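Local coordinates for putative two-component sensor histidine kinase protein (Sinorhizobium meliloti, PDB 3HCY) that probably acts as a sensor histidine kinase that passes phosphate from ATP to a histidine, the chain here being its GAF domain, at residues G42-Y47 / S84-I90; I67-N71 / P115-A119; Y8-L12 / A24-L28; A14-L19 / M125-I129. Residues are numbered along the deposited sequence.

Interaction 1: G42-Y47 / S84-I90; sequences GLSEHY and SIVGEGI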
# COMPACT_ATOMS: atom_id res chain seq x y z
N GLY A 42 -15.86 4.90 9.88
CA GLY A 42 -17.17 4.62 10.34
C GLY A 42 -18.02 5.62 9.52
O GLY A 42 -18.24 6.75 9.92
N LEU A 43 -18.35 5.23 8.29
CA LEU A 43 -19.52 5.69 7.61
C LEU A 43 -20.67 4.80 8.06
O LEU A 43 -20.49 3.60 8.33
CB LEU A 43 -19.36 5.53 6.08
CG LEU A 43 -18.21 6.36 5.48
CD1 LEU A 43 -18.14 6.25 3.96
CD2 LEU A 43 -18.31 7.83 5.92
N SER A 44 -21.86 5.38 8.11
CA SER A 44 -23.06 4.58 8.31
C SER A 44 -23.54 4.04 6.93
O SER A 44 -23.26 4.63 5.86
CB SER A 44 -24.14 5.44 8.93
OG SER A 44 -24.57 6.33 7.93
N GLU A 45 -24.30 2.95 7.00
CA GLU A 45 -25.00 2.42 5.84
C GLU A 45 -25.98 3.42 5.28
O GLU A 45 -26.09 3.59 4.08
CB GLU A 45 -25.71 1.18 6.26
CG GLU A 45 -24.68 0.07 6.48
CD GLU A 45 -25.24 -1.21 7.09
OE1 GLU A 45 -26.43 -1.25 7.52
OE2 GLU A 45 -24.47 -2.20 7.13
N HIS A 46 -26.63 4.15 6.16
CA HIS A 46 -27.50 5.19 5.70
C HIS A 46 -26.75 6.06 4.74
O HIS A 46 -27.23 6.32 3.66
CB HIS A 46 -27.98 6.01 6.85
CG HIS A 46 -28.96 7.06 6.47
ND1 HIS A 46 -30.30 6.78 6.25
CD2 HIS A 46 -28.82 8.40 6.29
CE1 HIS A 46 -30.94 7.91 5.95
NE2 HIS A 46 -30.06 8.90 5.96
N TYR A 47 -25.55 6.48 5.12
CA TYR A 47 -24.76 7.31 4.22
C TYR A 47 -24.44 6.56 2.96
O TYR A 47 -24.44 7.11 1.88
CB TYR A 47 -23.46 7.77 4.87
CG TYR A 47 -22.56 8.63 3.95
CD1 TYR A 47 -21.41 8.10 3.38
CD2 TYR A 47 -22.85 9.96 3.67
CE1 TYR A 47 -20.60 8.87 2.56
CE2 TYR A 47 -22.02 10.73 2.84
CZ TYR A 47 -20.89 10.16 2.29
OH TYR A 47 -20.06 10.88 1.45
N SER A 84 -26.41 15.27 2.33
CA SER A 84 -26.06 13.90 2.69
C SER A 84 -24.75 13.85 3.44
O SER A 84 -24.64 13.13 4.43
CB SER A 84 -26.00 13.01 1.46
OG SER A 84 -27.17 12.22 1.39
N ILE A 85 -23.78 14.64 2.99
CA ILE A 85 -22.47 14.63 3.64
C ILE A 85 -22.60 15.23 5.06
O ILE A 85 -22.32 14.58 6.05
CB ILE A 85 -21.46 15.45 2.87
CG1 ILE A 85 -20.97 14.66 1.65
CG2 ILE A 85 -20.31 15.92 3.83
CD1 ILE A 85 -20.68 15.56 0.45
N VAL A 86 -23.06 16.48 5.14
CA VAL A 86 -23.14 17.15 6.40
C VAL A 86 -24.04 16.37 7.38
O VAL A 86 -23.67 16.15 8.52
CB VAL A 86 -23.47 18.71 6.27
CG1 VAL A 86 -23.66 19.32 7.57
CG2 VAL A 86 -22.49 19.43 5.38
N GLY A 87 -25.16 15.84 6.94
CA GLY A 87 -25.97 15.09 7.88
C GLY A 87 -25.29 13.86 8.42
O GLY A 87 -25.63 13.39 9.53
N GLU A 88 -24.36 13.32 7.64
CA GLU A 88 -23.50 12.22 8.10
C GLU A 88 -22.52 12.70 9.13
O GLU A 88 -21.97 11.92 9.90
CB GLU A 88 -22.75 11.57 6.93
CG GLU A 88 -21.78 10.39 7.26
CD GLU A 88 -22.46 9.19 7.87
OE1 GLU A 88 -23.65 9.03 7.62
OE2 GLU A 88 -21.81 8.40 8.61
N GLY A 89 -22.29 14.01 9.17
CA GLY A 89 -21.36 14.58 10.14
C GLY A 89 -19.98 14.88 9.58
O GLY A 89 -19.09 15.15 10.37
N ILE A 90 -19.81 14.86 8.24
CA ILE A 90 -18.51 15.05 7.56
C ILE A 90 -18.34 16.51 7.06
O ILE A 90 -19.30 17.09 6.52
CB ILE A 90 -18.42 14.13 6.31
CG1 ILE A 90 -18.34 12.67 6.74
CG2 ILE A 90 -17.28 14.55 5.32
CD1 ILE A 90 -19.04 11.71 5.75

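Interaction 2: I67-N71 / P115-A119; sequences IFVEN and PHRFA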
# COMPACT_ATOMS: atom_id res chain seq x y z
N ILE A 67 -8.94 14.65 -5.83
CA ILE A 67 -9.81 15.81 -5.64
C ILE A 67 -9.88 16.06 -4.15
O ILE A 67 -10.04 15.13 -3.38
CB ILE A 67 -11.28 15.56 -6.20
CG1 ILE A 67 -11.33 15.15 -7.70
CG2 ILE A 67 -12.19 16.77 -5.92
CD1 ILE A 67 -10.10 15.63 -8.62
N PHE A 68 -9.78 17.32 -3.72
CA PHE A 68 -9.86 17.62 -2.29
C PHE A 68 -10.99 18.56 -2.04
O PHE A 68 -11.25 19.40 -2.87
CB PHE A 68 -8.53 18.20 -1.82
CG PHE A 68 -7.41 17.33 -2.15
CD1 PHE A 68 -7.15 16.23 -1.41
CD2 PHE A 68 -6.70 17.51 -3.29
CE1 PHE A 68 -6.11 15.34 -1.76
CE2 PHE A 68 -5.68 16.64 -3.65
CZ PHE A 68 -5.39 15.55 -2.88
N VAL A 69 -11.67 18.38 -0.92
CA VAL A 69 -12.74 19.26 -0.46
C VAL A 69 -12.46 19.60 1.01
O VAL A 69 -12.67 18.81 1.93
CB VAL A 69 -14.10 18.56 -0.58
CG1 VAL A 69 -15.19 19.33 0.18
CG2 VAL A 69 -14.46 18.34 -2.03
N GLU A 70 -12.01 20.81 1.23
CA GLU A 70 -11.50 21.20 2.54
C GLU A 70 -12.60 21.59 3.49
O GLU A 70 -12.47 21.38 4.70
CB GLU A 70 -10.52 22.35 2.37
CG GLU A 70 -9.28 21.89 1.65
CD GLU A 70 -8.32 23.00 1.40
OE1 GLU A 70 -8.71 24.19 1.64
OE2 GLU A 70 -7.18 22.67 0.96
N ASN A 71 -13.64 22.21 2.94
CA ASN A 71 -14.85 22.53 3.68
C ASN A 71 -15.99 22.25 2.79
O ASN A 71 -16.03 22.76 1.66
CB ASN A 71 -14.89 23.99 4.02
CG ASN A 71 -15.81 24.28 5.15
OD1 ASN A 71 -16.98 23.85 5.15
ND2 ASN A 71 -15.31 25.02 6.13
N PRO A 115 -13.29 20.82 9.04
CA PRO A 115 -12.49 21.27 7.90
C PRO A 115 -11.04 20.83 7.95
O PRO A 115 -10.47 20.66 9.02
CB PRO A 115 -12.58 22.78 8.00
CG PRO A 115 -13.95 23.02 8.54
CD PRO A 115 -14.28 21.84 9.43
N HIS A 116 -10.46 20.69 6.77
CA HIS A 116 -9.14 20.13 6.68
C HIS A 116 -8.40 20.52 5.37
O HIS A 116 -8.86 20.23 4.27
CB HIS A 116 -9.26 18.61 6.83
CG HIS A 116 -7.96 17.89 6.79
ND1 HIS A 116 -7.35 17.55 5.60
CD2 HIS A 116 -7.16 17.44 7.77
CE1 HIS A 116 -6.22 16.91 5.86
NE2 HIS A 116 -6.08 16.83 7.17
N ARG A 117 -7.27 21.21 5.51
CA ARG A 117 -6.27 21.41 4.44
C ARG A 117 -5.34 20.19 4.21
O ARG A 117 -4.83 19.58 5.13
CB ARG A 117 -5.41 22.62 4.79
CG ARG A 117 -4.44 22.32 5.98
CD ARG A 117 -5.01 21.29 7.12
NE ARG A 117 -6.11 21.85 7.95
CZ ARG A 117 -6.78 21.20 8.92
NH1 ARG A 117 -6.54 19.92 9.23
NH2 ARG A 117 -7.73 21.86 9.58
N PHE A 118 -5.09 19.87 2.97
CA PHE A 118 -4.40 18.63 2.72
C PHE A 118 -2.90 18.87 2.53
O PHE A 118 -2.48 19.43 1.54
CB PHE A 118 -5.02 17.88 1.54
CG PHE A 118 -6.44 17.42 1.80
CD1 PHE A 118 -7.49 18.34 1.91
CD2 PHE A 118 -6.74 16.07 1.97
CE1 PHE A 118 -8.80 17.90 2.14
CE2 PHE A 118 -8.05 15.64 2.21
CZ PHE A 118 -9.06 16.52 2.28
N ALA A 119 -2.13 18.42 3.52
CA ALA A 119 -0.67 18.50 3.49
C ALA A 119 -0.11 17.59 2.41
O ALA A 119 -0.58 16.47 2.21
CB ALA A 119 -0.14 18.11 4.83

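Interaction 3: Y8-L12 / A24-L28; sequences YEATL and ASILL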
# COMPACT_ATOMS: atom_id res chain seq x y z
N TYR A 8 -8.85 -5.20 1.75
CA TYR A 8 -9.60 -3.95 2.03
C TYR A 8 -9.43 -3.50 3.48
O TYR A 8 -9.10 -2.35 3.74
CB TYR A 8 -11.09 -4.11 1.74
CG TYR A 8 -11.48 -4.42 0.29
CD1 TYR A 8 -10.74 -3.97 -0.78
CD2 TYR A 8 -12.63 -5.13 0.02
CE1 TYR A 8 -11.12 -4.25 -2.09
CE2 TYR A 8 -13.01 -5.40 -1.25
CZ TYR A 8 -12.27 -4.96 -2.30
OH TYR A 8 -12.69 -5.26 -3.56
N GLU A 9 -9.65 -4.41 4.43
CA GLU A 9 -9.43 -4.09 5.83
C GLU A 9 -7.96 -3.62 6.17
O GLU A 9 -7.78 -2.66 6.96
CB GLU A 9 -9.85 -5.26 6.73
CG GLU A 9 -11.32 -5.59 6.77
CD GLU A 9 -12.29 -4.37 6.90
OE1 GLU A 9 -12.27 -3.56 7.89
OE2 GLU A 9 -13.13 -4.23 5.97
N ALA A 10 -6.96 -4.29 5.57
CA ALA A 10 -5.54 -3.90 5.72
C ALA A 10 -5.33 -2.48 5.23
O ALA A 10 -4.50 -1.69 5.80
CB ALA A 10 -4.58 -4.90 4.91
N THR A 11 -6.04 -2.15 4.13
CA THR A 11 -5.83 -0.85 3.53
C THR A 11 -6.41 0.18 4.47
O THR A 11 -5.82 1.22 4.74
CB THR A 11 -6.51 -0.69 2.20
OG1 THR A 11 -6.02 -1.66 1.28
CG2 THR A 11 -6.20 0.61 1.67
N LEU A 12 -7.59 -0.12 4.98
CA LEU A 12 -8.25 0.74 5.91
C LEU A 12 -7.34 0.89 7.16
O LEU A 12 -7.22 1.99 7.75
CB LEU A 12 -9.67 0.19 6.24
CG LEU A 12 -10.79 0.09 5.15
CD1 LEU A 12 -12.05 -0.61 5.64
CD2 LEU A 12 -11.13 1.47 4.45
N ALA A 24 -12.89 6.55 6.68
CA ALA A 24 -12.39 6.22 5.38
C ALA A 24 -13.28 5.14 4.64
O ALA A 24 -14.08 4.41 5.27
CB ALA A 24 -10.95 5.78 5.49
N SER A 25 -13.16 5.05 3.30
CA SER A 25 -13.92 4.06 2.55
C SER A 25 -13.24 3.66 1.25
O SER A 25 -12.37 4.39 0.75
CB SER A 25 -15.26 4.65 2.20
OG SER A 25 -15.07 5.87 1.46
N ILE A 26 -13.66 2.52 0.68
CA ILE A 26 -13.23 2.12 -0.68
C ILE A 26 -14.47 1.87 -1.52
O ILE A 26 -15.41 1.22 -1.04
CB ILE A 26 -12.32 0.83 -0.70
CG1 ILE A 26 -11.11 1.01 0.27
CG2 ILE A 26 -11.89 0.51 -2.14
CD1 ILE A 26 -10.45 -0.24 0.89
N LEU A 27 -14.49 2.40 -2.75
CA LEU A 27 -15.61 2.15 -3.63
C LEU A 27 -15.05 1.68 -4.98
O LEU A 27 -13.99 2.12 -5.45
CB LEU A 27 -16.52 3.40 -3.78
CG LEU A 27 -17.05 4.18 -2.54
CD1 LEU A 27 -15.91 4.94 -1.78
CD2 LEU A 27 -18.18 5.16 -2.83
N LEU A 28 -15.81 0.82 -5.63
CA LEU A 28 -15.42 0.26 -6.92
C LEU A 28 -16.59 0.33 -7.92
O LEU A 28 -17.75 0.36 -7.53
CB LEU A 28 -14.95 -1.22 -6.72
CG LEU A 28 -13.57 -1.41 -6.05
CD1 LEU A 28 -13.21 -2.84 -6.06
CD2 LEU A 28 -12.51 -0.61 -6.77

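Interaction 4: A14-L19 / M125-I129; sequences AIQGAL and MALTI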
# COMPACT_ATOMS: atom_id res chain seq x y z
N ALA A 14 -4.01 0.67 7.04
CA ALA A 14 -2.91 1.53 6.65
C ALA A 14 -3.45 2.96 6.54
O ALA A 14 -2.78 3.87 6.94
CB ALA A 14 -2.26 1.09 5.33
N ILE A 15 -4.65 3.17 6.00
CA ILE A 15 -5.12 4.53 5.85
C ILE A 15 -5.13 5.27 7.20
O ILE A 15 -4.70 6.42 7.27
CB ILE A 15 -6.51 4.64 5.22
CG1 ILE A 15 -6.41 4.50 3.69
CG2 ILE A 15 -7.09 5.98 5.52
CD1 ILE A 15 -7.52 3.50 3.03
N GLN A 16 -5.59 4.57 8.24
CA GLN A 16 -5.73 5.14 9.58
C GLN A 16 -4.40 5.48 10.22
O GLN A 16 -4.24 6.54 10.83
CB GLN A 16 -6.48 4.15 10.49
CG GLN A 16 -7.98 3.95 10.07
CD GLN A 16 -8.71 2.91 10.94
OE1 GLN A 16 -8.06 2.02 11.51
NE2 GLN A 16 -10.04 3.00 11.04
N GLY A 17 -3.48 4.54 10.11
CA GLY A 17 -2.18 4.69 10.65
C GLY A 17 -1.33 5.69 9.91
O GLY A 17 -0.60 6.46 10.53
N ALA A 18 -1.40 5.70 8.58
CA ALA A 18 -0.61 6.68 7.79
C ALA A 18 -1.23 8.11 7.73
O ALA A 18 -0.49 9.10 7.59
CB ALA A 18 -0.30 6.15 6.39
N LEU A 19 -2.54 8.24 7.84
CA LEU A 19 -3.16 9.54 7.56
C LEU A 19 -4.01 10.10 8.66
O LEU A 19 -4.54 11.22 8.48
CB LEU A 19 -4.04 9.52 6.31
CG LEU A 19 -3.50 8.96 4.99
CD1 LEU A 19 -4.66 8.72 4.01
CD2 LEU A 19 -2.42 9.88 4.38
N MET A 125 1.45 10.08 0.82
CA MET A 125 1.18 8.84 1.49
C MET A 125 -0.08 8.18 0.85
O MET A 125 -0.00 7.01 0.45
CB MET A 125 1.07 9.06 2.99
CG MET A 125 2.45 9.15 3.63
SD MET A 125 2.40 9.47 5.39
CE MET A 125 1.54 11.06 5.39
N ALA A 126 -1.18 8.94 0.69
CA ALA A 126 -2.50 8.43 0.22
C ALA A 126 -2.46 7.82 -1.20
O ALA A 126 -3.01 6.70 -1.47
CB ALA A 126 -3.50 9.54 0.24
N LEU A 127 -1.80 8.56 -2.10
CA LEU A 127 -1.51 8.09 -3.44
C LEU A 127 -0.81 6.77 -3.41
O LEU A 127 -1.13 5.85 -4.19
CB LEU A 127 -0.62 9.08 -4.16
CG LEU A 127 -1.40 10.30 -4.63
CD1 LEU A 127 -0.50 11.49 -4.85
CD2 LEU A 127 -2.20 9.93 -5.88
N THR A 128 0.16 6.67 -2.52
CA THR A 128 0.96 5.46 -2.45
C THR A 128 0.04 4.29 -2.14
O THR A 128 0.10 3.27 -2.84
CB THR A 128 2.09 5.57 -1.42
OG1 THR A 128 2.80 6.79 -1.71
CG2 THR A 128 3.04 4.37 -1.52
N ILE A 129 -0.86 4.50 -1.17
CA ILE A 129 -1.75 3.45 -0.78
C ILE A 129 -2.75 3.09 -1.88
O ILE A 129 -3.06 1.90 -2.11
CB ILE A 129 -2.44 3.64 0.62
CG1 ILE A 129 -1.46 3.61 1.75
CG2 ILE A 129 -3.70 2.82 0.93
CD1 ILE A 129 -2.19 4.08 3.00

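Interaction 1: G42-Y47 / S84-I90
An N-cap serine can serve two partners at once, as Ser-44 does in residues 42-47. Leu-43 brings its CA to 3.7 Å from Glu-88 OE2, while its CD2 meets Ile-90 CD1 at 4.0 Å. Ser-44, the N-cap of helix 45-50, is gripped twice: its N donates to Glu-88 OE2 (3.1 Å) and its OG to Glu-88 OE1 (2.9 Å). Ser-44 OG also accepts from Tyr-47 N at 3.0 Å, so one hydroxyl caps the helix and links it to the carboxylate. Tyr-47 then supplies the apolar half: Ile-90 CD1 lies over one face of its ring, 4.2 Å from Tyr-47 CZ, and Ile-85 CG1 is 4.2 Å from Tyr-47 CE2. The backbone carbonyl Ser-84 O sits at the ring edge, 3.7 Å from Tyr-47 CD2. Gly-89, at positive phi, ends helix 79-88 in a Schellman motif, after which Ile-90 points toward residues 42-47. Glu-88 also forms a salt bridge with Arg-23 of strand 23-29, and Tyr-111 of strand 104-112 touches Leu-43, Tyr-47 and Ile-90, so the two short helices are joined to each other and to the central sheet.

Interaction 2: I67-N71 / P115-A119
Phe-118 and Glu-70 bury the most surface in this contact, followed by Pro-115, and together they show how a short edge strand and a connecting segment can be held by one backbone bond and one aromatic pair. The ring of Phe-118 is approached over one face by Phe-68: the CB of Phe-68 lies 4.1 Å from the Phe-118 ring centroid, 22° off the normal, a CH-pi contact. The two rings meet obliquely, centroids 4.8 Å apart and planes at 49°, with Phe-68 CD1 only 3.4 Å from Phe-118 CD2. Glu-70 CG lies 4.0 Å from Phe-118 CD1, at the ring edge, so the aliphatic part of the acid serves as apolar surface. The Glu-70 backbone does the polar work. Glu-70 O accepts from His-116 N at 3.0 Å and receives a CA-H...O contact from Pro-115 CA at 3.2 Å, while Glu-70 CA makes another to His-116 O at 3.3 Å. Pro-115 packs against Asn-71, its CG 3.4 Å from Asn-71 ND2; Asn-71 OD1 is bonded to Asp-73 N. The two segments run roughly antiparallel, their end-to-end directions (CA 68 to 71 against CA 115 to 118) 157° apart. Strand 67-69 pairs through its backbone with strand 92-99, the ring of His-116 stacks on Tyr-112, and Ile-123 of helix 120-146 touches both phenylalanines, so this surface contact ties the sheet edge to the approach to the last helix.

Interaction 3: Y8-L12 / A24-L28
Packing a helix on a sheet depends on side chains from one finding hollows in the other, and Ile-26 is the bump here. It projects toward helix 8-12, and Ile-26 CD1 enters a hollow formed by Tyr-8, Thr-11 and Leu-12: 3.8 Å from Tyr-8 O, 4.0 Å from Tyr-8 CB, 4.2 Å from Thr-11 CB and 4.0 Å from Leu-12 CD2. Leu-12 in turn extends over the strand, its CD2 4.4 Å from Ala-24 CB and 4.3 Å from Ser-25 CA; the small Ala-24 offers little obstruction. At the other end the Tyr-8 side chain reaches along the strand until its OH lies 3.5 Å from Leu-28 CD1. Ala-24, Ile-26 and Leu-28, every second residue of the strand, point toward the helix; the axes of the two segments pass 9.2 Å apart, with 142° between their N-to-C directions. Ser-25 points away and bonds through OG to Tyr-111 OH, and Thr-11 OG1 is satisfied by Val-7 O. With these two hydroxyls bonded elsewhere, the contact rests on apolar burial and fit, as expected of a domain core.

Interaction 4: A14-L19 / M125-I129
This is a buried, apolar helix-helix contact in which the end of helix 5-19 lies beside the early part of helix 120-146, two elements more than a hundred residues apart in sequence. The segments run nearly antiparallel, their directions 161° apart, with axes 10.4 Å from each other at closest approach. Ile-129 gives up the most surface. Ile-129 CD1 sits 3.8 Å from Ala-14 CB and 4.4 Å from Ala-18 CB, one helical turn along, while Ile-129 CG2 comes within 4.2 Å of Ile-15 CG1; the two alanines supply a low surface for the larger residue. Leu-19 provides the reverse case: its CD2 approaches Met-125 CB at 3.8 Å, and its CD1 lies 4.0 Å from Ala-126 CB. Met-125 lies alongside Ala-18, its CE 3.6 Å from Ala-18 O and its SD 4.4 Å from Ala-18 CB. Ile-15 and Leu-19 also reach strand 104-112, at Phe-108 and Thr-110, so this end of helix 5-19 rests on the sheet. The helix pair also meets the second subunit: Ala-14 packs on Gln-132, and Met-125 and Ile-129 on Thr-128, of that other copy. First and last helices side by side on one face of an antiparallel sheet of order 2-1-5-4-3 are characteristic of the GAF fold, in which such helices often also serve dimerisation, as they do in this assembly.

Taken together, the four contacts show chemistry following position. Interactions 3 and 4 form the core: both use helix 5-19, touch through Thr-11 and Ile-129 and through Ala-24 and Ile-15, and rely on apolar side chains, with the second subunit adjoining both. Interactions 1 and 2 lie further out and mix hydrogen bonds with apolar or aromatic packing; interaction 1 is partly buried, interaction 2 a surface contact. Their centres are about 17 Å apart and they do not touch, although their segments alternate along the chain. Interaction 1 does reach interaction 3, where Leu-43 CD1 meets Ser-25 CB at 3.7 Å, whereas interactions 2 and 3 serve the same sheet without touching.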